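PDB 5TZP: apoptosis regulator Bcl-2 homolog from Fowlpox virus, which blocks apoptosis of the infected host cell by sequestering and inactivating several proapoptotic Bcl-2 proteins, among them BAK1 and BAX. Local coordinates for residues Y16-N21 with D138-I143; I92-F97 with E120-A125. All blocks are in the same frame, centred on the assembly; numbering follows the deposited sequence.

Interaction 1: residues Y16-N21 with D138-I143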
loop_
_atom_site.group_PDB
_atom_site.type_symbol
_atom_site.label_atom_id
_atom_site.label_comp_id
_atom_site.label_asym_id
_atom_site.label_seq_id
_atom_site.Cartn_x
_atom_site.Cartn_y
_atom_site.Cartn_z
ATOM N N TYR A 16 -8.161 2.227 -13.439
ATOM C CA TYR A 16 -8.556 2.444 -12.063
ATOM C C TYR A 16 -8.936 1.155 -11.375
ATOM O O TYR A 16 -8.491 0.894 -10.252
ATOM C CB TYR A 16 -9.686 3.495 -11.984
ATOM C CG TYR A 16 -10.255 3.711 -10.613
ATOM C CD1 TYR A 16 -9.788 4.697 -9.797
ATOM C CD2 TYR A 16 -11.342 2.901 -10.161
ATOM C CE1 TYR A 16 -10.301 4.823 -8.511
ATOM C CE2 TYR A 16 -11.920 3.097 -8.947
ATOM C CZ TYR A 16 -11.395 4.041 -8.129
ATOM O OH TYR A 16 -12.005 4.246 -6.884
ATOM N N TYR A 17 -9.775 0.313 -12.010
ATOM C CA TYR A 17 -10.183 -0.936 -11.369
ATOM C C TYR A 17 -9.083 -1.946 -11.300
ATOM O O TYR A 17 -9.032 -2.691 -10.345
ATOM C CB TYR A 17 -11.445 -1.489 -12.030
ATOM C CG TYR A 17 -12.640 -0.637 -11.534
ATOM C CD1 TYR A 17 -13.085 -0.669 -10.196
ATOM C CD2 TYR A 17 -13.237 0.264 -12.380
ATOM C CE1 TYR A 17 -14.136 0.154 -9.776
ATOM C CE2 TYR A 17 -14.323 1.089 -11.951
ATOM C CZ TYR A 17 -14.741 1.003 -10.655
ATOM O OH TYR A 17 -15.807 1.844 -10.279
ATOM N N ILE A 18 -8.162 -1.957 -12.268
ATOM C CA ILE A 18 -7.002 -2.859 -12.161
ATOM C C ILE A 18 -6.178 -2.525 -10.915
ATOM O O ILE A 18 -5.764 -3.402 -10.130
ATOM C CB ILE A 18 -6.152 -2.772 -13.424
ATOM C CG1 ILE A 18 -6.870 -3.456 -14.619
ATOM C CG2 ILE A 18 -4.803 -3.394 -13.168
ATOM C CD1 ILE A 18 -6.321 -3.109 -15.944
ATOM N N ALA A 19 -5.997 -1.226 -10.656
ATOM C CA ALA A 19 -5.298 -0.818 -9.427
ATOM C C ALA A 19 -6.109 -1.131 -8.175
ATOM O O ALA A 19 -5.624 -1.750 -7.221
ATOM C CB ALA A 19 -4.965 0.668 -9.485
ATOM N N LEU A 20 -7.354 -0.644 -8.143
ATOM C CA LEU A 20 -8.182 -0.765 -6.943
ATOM C C LEU A 20 -8.392 -2.211 -6.554
ATOM O O LEU A 20 -8.318 -2.553 -5.401
ATOM C CB LEU A 20 -9.515 -0.059 -7.173
ATOM C CG LEU A 20 -10.511 -0.207 -6.005
ATOM C CD1 LEU A 20 -9.960 0.497 -4.783
ATOM C CD2 LEU A 20 -11.861 0.339 -6.370
ATOM N N ASN A 21 -8.730 -3.069 -7.520
ATOM C CA ASN A 21 -9.095 -4.449 -7.181
ATOM C C ASN A 21 -7.929 -5.204 -6.538
ATOM O O ASN A 21 -8.132 -6.003 -5.647
ATOM C CB ASN A 21 -9.584 -5.150 -8.446
ATOM C CG ASN A 21 -10.129 -6.504 -8.190
ATOM O OD1 ASN A 21 -9.483 -7.470 -8.544
ATOM N ND2 ASN A 21 -11.304 -6.598 -7.568
ATOM N N ASP A 138 3.163 -2.140 -17.343
ATOM C CA ASP A 138 2.179 -3.232 -17.571
ATOM C C ASP A 138 1.401 -3.522 -16.287
ATOM O O ASP A 138 1.271 -4.653 -15.837
ATOM C CB ASP A 138 2.819 -4.504 -18.177
ATOM C CG ASP A 138 1.827 -5.561 -18.567
ATOM O OD1 ASP A 138 0.619 -5.239 -18.852
ATOM O OD2 ASP A 138 2.275 -6.744 -18.511
ATOM N N TYR A 139 0.905 -2.429 -15.689
ATOM C CA TYR A 139 0.087 -2.471 -14.489
ATOM C C TYR A 139 0.917 -3.128 -13.395
ATOM O O TYR A 139 2.054 -2.722 -13.110
ATOM C CB TYR A 139 -1.272 -3.133 -14.800
ATOM C CG TYR A 139 -1.937 -2.566 -16.005
ATOM C CD1 TYR A 139 -2.662 -1.384 -15.937
ATOM C CD2 TYR A 139 -1.713 -3.099 -17.228
ATOM C CE1 TYR A 139 -3.278 -0.859 -17.075
ATOM C CE2 TYR A 139 -2.299 -2.561 -18.359
ATOM C CZ TYR A 139 -3.054 -1.431 -18.253
ATOM O OH TYR A 139 -3.630 -0.975 -19.442
ATOM N N TRP A 140 0.411 -4.162 -12.738
ATOM C CA TRP A 140 1.092 -4.786 -11.603
ATOM C C TRP A 140 2.261 -5.659 -12.051
ATOM O O TRP A 140 3.072 -6.005 -11.202
ATOM C CB TRP A 140 0.119 -5.579 -10.712
ATOM C CG TRP A 140 -0.943 -4.717 -10.123
ATOM C CD1 TRP A 140 -2.188 -4.549 -10.627
ATOM C CD2 TRP A 140 -0.787 -3.917 -8.978
ATOM N NE1 TRP A 140 -2.854 -3.649 -9.781
ATOM C CE2 TRP A 140 -2.007 -3.248 -8.790
ATOM C CE3 TRP A 140 0.256 -3.701 -8.077
ATOM C CZ2 TRP A 140 -2.214 -2.378 -7.691
ATOM C CZ3 TRP A 140 0.052 -2.894 -6.993
ATOM C CH2 TRP A 140 -1.163 -2.185 -6.837
ATOM N N ASN A 141 2.415 -5.929 -13.352
ATOM C CA ASN A 141 3.523 -6.771 -13.782
ATOM C C ASN A 141 4.845 -6.216 -13.298
ATOM O O ASN A 141 5.784 -6.986 -13.021
ATOM C CB ASN A 141 3.486 -6.913 -15.319
ATOM C CG ASN A 141 4.361 -8.019 -15.761
ATOM O OD1 ASN A 141 5.526 -7.784 -16.200
ATOM N ND2 ASN A 141 3.861 -9.194 -15.678
ATOM N N GLY A 142 4.985 -4.884 -13.230
ATOM C CA GLY A 142 6.271 -4.319 -12.857
ATOM C C GLY A 142 6.717 -4.648 -11.444
ATOM O O GLY A 142 7.922 -4.579 -11.162
ATOM N N ILE A 143 5.780 -5.076 -10.587
ATOM C CA ILE A 143 6.123 -5.450 -9.222
ATOM C C ILE A 143 6.920 -6.741 -9.186
ATOM O O ILE A 143 7.530 -7.074 -8.168
ATOM C CB ILE A 143 4.887 -5.552 -8.347
ATOM C CG1 ILE A 143 5.268 -5.258 -6.889
ATOM C CG2 ILE A 143 4.234 -6.926 -8.463
ATOM C CD1 ILE A 143 3.999 -5.165 -5.965
#
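The indole NE1 of Trp-140 donates a hydrogen bond to the backbone O of Ile-18 at 2.9 Å, and so ties the turn after helix 115-136 to helix 14-32 in this all-helical Bcl-2 fold. The N-H...O angle of 161° shows that the bond is nearly straight, and the oxygen lies near the ring plane, 11° out of it. Seen from the carbonyl, the approach is less regular: the donor sits well above the carbonyl plane. The same indole edge runs on along the helix, and CZ2 of Trp-140 comes to 3.5 Å from O of Ala-19, the next carbonyl.

Ile-18 supplies the apolar part of the contact with two different branches. Its chi1 of -72° sets CG1 beside the backbone N and leaves CG2 anti to it. CG2 of Ile-18 meets CD1 of Trp-140 at 3.8 Å and CB of Tyr-139 at 3.9 Å, so one methyl touches both neighbouring aromatic residues from the helix side. CD1 of Ile-18 instead lies over one face of the Tyr-139 phenol as a CH-pi contact, 4.2 Å from the ring centroid and displaced toward the rim.

A Schellman motif at Asp-138, with positive phi, ends the preceding helix, and a 3-10 segment starts at Trp-140. The buried indole also meets Phe-134, the two rings edge-to-face, and Ile-95 of helix 88-105. On the helix 14-32 side, CB of Ala-19 makes a looser contact, 4.5 Å from CZ2 of Trp-140.

Interaction 2: residues I92-F97 with E120-A125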
loop_
_atom_site.group_PDB
_atom_site.type_symbol
_atom_site.label_atom_id
_atom_site.label_comp_id
_atom_site.label_asym_id
_atom_site.label_seq_id
_atom_site.Cartn_x
_atom_site.Cartn_y
_atom_site.Cartn_z
ATOM N N ILE A 92 4.649 -0.519 -2.461
ATOM C CA ILE A 92 4.568 -1.643 -1.529
ATOM C C ILE A 92 4.505 -1.119 -0.112
ATOM O O ILE A 92 3.695 -1.600 0.707
ATOM C CB ILE A 92 5.780 -2.573 -1.686
ATOM C CG1 ILE A 92 5.609 -3.332 -3.026
ATOM C CG2 ILE A 92 5.953 -3.497 -0.496
ATOM C CD1 ILE A 92 6.961 -3.901 -3.568
ATOM N N THR A 93 5.321 -0.132 0.226
ATOM C CA THR A 93 5.344 0.367 1.589
ATOM C C THR A 93 4.026 1.054 1.946
ATOM O O THR A 93 3.502 0.866 3.049
ATOM C CB THR A 93 6.520 1.315 1.813
ATOM O OG1 THR A 93 7.734 0.572 1.609
ATOM C CG2 THR A 93 6.564 1.858 3.180
ATOM N N ILE A 94 3.455 1.838 1.038
ATOM C CA ILE A 94 2.141 2.459 1.224
ATOM C C ILE A 94 1.092 1.404 1.477
ATOM O O ILE A 94 0.295 1.535 2.426
ATOM C CB ILE A 94 1.762 3.340 -0.035
ATOM C CG1 ILE A 94 2.543 4.633 -0.042
ATOM C CG2 ILE A 94 0.236 3.536 -0.110
ATOM C CD1 ILE A 94 2.522 5.252 -1.433
ATOM N N ILE A 95 1.038 0.352 0.655
ATOM C CA ILE A 95 0.023 -0.667 0.806
ATOM C C ILE A 95 0.229 -1.418 2.095
ATOM O O ILE A 95 -0.728 -1.700 2.832
ATOM C CB ILE A 95 -0.021 -1.593 -0.429
ATOM C CG1 ILE A 95 -0.432 -0.792 -1.674
ATOM C CG2 ILE A 95 -0.913 -2.775 -0.209
ATOM C CD1 ILE A 95 -0.194 -1.561 -2.999
ATOM N N ALA A 96 1.465 -1.767 2.404
ATOM C CA ALA A 96 1.771 -2.493 3.650
ATOM C C ALA A 96 1.365 -1.670 4.883
ATOM O O ALA A 96 0.690 -2.190 5.788
ATOM C CB ALA A 96 3.240 -2.844 3.694
ATOM N N PHE A 97 1.795 -0.432 4.939
ATOM C CA PHE A 97 1.426 0.468 6.033
ATOM C C PHE A 97 -0.091 0.564 6.146
ATOM O O PHE A 97 -0.633 0.496 7.243
ATOM C CB PHE A 97 2.051 1.823 5.822
ATOM C CG PHE A 97 1.583 2.784 6.874
ATOM C CD1 PHE A 97 2.207 2.816 8.124
ATOM C CD2 PHE A 97 0.554 3.650 6.647
ATOM C CE1 PHE A 97 1.725 3.677 9.128
ATOM C CE2 PHE A 97 0.091 4.529 7.649
ATOM C CZ PHE A 97 0.655 4.520 8.882
ATOM N N GLU A 120 -9.266 3.145 -2.106
ATOM C CA GLU A 120 -9.553 4.215 -3.064
ATOM C C GLU A 120 -8.547 5.346 -2.935
ATOM O O GLU A 120 -8.087 5.915 -3.954
ATOM C CB GLU A 120 -10.984 4.764 -2.901
ATOM C CG GLU A 120 -12.035 3.711 -3.366
ATOM C CD GLU A 120 -13.491 4.114 -3.119
ATOM O OE1 GLU A 120 -14.343 3.260 -3.398
ATOM O OE2 GLU A 120 -13.727 5.261 -2.684
ATOM N N ALA A 121 -8.169 5.681 -1.723
ATOM C CA ALA A 121 -7.175 6.760 -1.526
ATOM C C ALA A 121 -5.827 6.377 -2.141
ATOM O O ALA A 121 -5.156 7.181 -2.774
ATOM C CB ALA A 121 -7.035 7.079 -0.051
ATOM N N ILE A 122 -5.396 5.125 -1.947
ATOM C CA ILE A 122 -4.122 4.697 -2.512
ATOM C C ILE A 122 -4.225 4.738 -4.039
ATOM O O ILE A 122 -3.317 5.234 -4.737
ATOM C CB ILE A 122 -3.723 3.305 -2.032
ATOM C CG1 ILE A 122 -3.477 3.308 -0.521
ATOM C CG2 ILE A 122 -2.455 2.846 -2.803
ATOM C CD1 ILE A 122 -3.419 1.928 0.078
ATOM N N THR A 123 -5.328 4.188 -4.582
ATOM C CA THR A 123 -5.502 4.161 -6.035
ATOM C C THR A 123 -5.443 5.578 -6.608
ATOM O O THR A 123 -4.781 5.844 -7.600
ATOM C CB THR A 123 -6.843 3.492 -6.357
ATOM O OG1 THR A 123 -6.805 2.141 -5.853
ATOM C CG2 THR A 123 -7.089 3.451 -7.820
ATOM N N ASP A 124 -6.166 6.503 -5.991
ATOM C CA ASP A 124 -6.232 7.887 -6.465
ATOM C C ASP A 124 -4.872 8.544 -6.390
ATOM O O ASP A 124 -4.478 9.301 -7.291
ATOM C CB ASP A 124 -7.205 8.698 -5.630
ATOM C CG ASP A 124 -8.652 8.367 -5.896
ATOM O OD1 ASP A 124 -8.977 7.759 -6.880
ATOM O OD2 ASP A 124 -9.471 8.756 -5.016
ATOM N N ALA A 125 -4.115 8.270 -5.324
ATOM C CA ALA A 125 -2.780 8.866 -5.184
ATOM C C ALA A 125 -1.826 8.354 -6.255
ATOM O O ALA A 125 -0.980 9.119 -6.756
ATOM C CB ALA A 125 -2.210 8.578 -3.793
#
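The BH1 and BH2 motifs of the Bcl-2 fold meet here, BH1 through residues 92-97 on helix 88-105 and BH2 through residues 120-125 on helix 115-136. The nearest CA atoms of the two segments are those of Ile-95 and Ile-122, 7.5 Å apart, and the contact is made of isoleucine side chains.

Ile-122 is the central residue: it points toward the BH1 helix and meets both Ile-94 and Ile-95. The gamma methyl of Ile-94 does most of the touching. CG2 of Ile-94 lies 3.7 Å from CG1 of Ile-122. The same methyl, CG2 of Ile-94, is 3.9 Å from CG2 of Ile-122, so it is set against both branches of its partner. With chi1 at -75°, Ile-94 holds CG2 anti to the backbone N and CG1 beside that N, which makes the short branch its contact surface. The two side chains lie head to tail alongside each other.

All three isoleucines are buried, near the centre of the chain. Val-81 and Leu-82 also pack on Ile-94, extending the apolar cluster beyond the two helices. In the Bcl-2 family BH1 and BH2 contribute to the BH3-binding groove; this packing lies in the core beside it, since Ile-92, Thr-93 and Phe-97 touch the bound Bik BH3 peptide. The looser second contact with Ile-122 comes from Ile-95, whose CG1 stands 4.3 Å from CG2 of Ile-122.

Interactions 1 and 2 have centres 12 Å apart and are linked through helix 115-136, which carries residues 120-125 and leads into 138-143. Helix 14-32 also joins them directly, since CE1 of Tyr-16 lies 3.6 Å from CG2 of Thr-123, and CA of Leu-20 comes to 3.4 Å from OG1 of Thr-123. A further connection is Ile-95, which meets Ile-122 in interaction 2 and also touches Trp-140 of interaction 1. The 92-97 segment of interaction 2 reaches the bound BH3 peptide through Ile-92, Thr-93 and Phe-97; Ile-143 of the 138-143 segment packs on one of these, Ile-92.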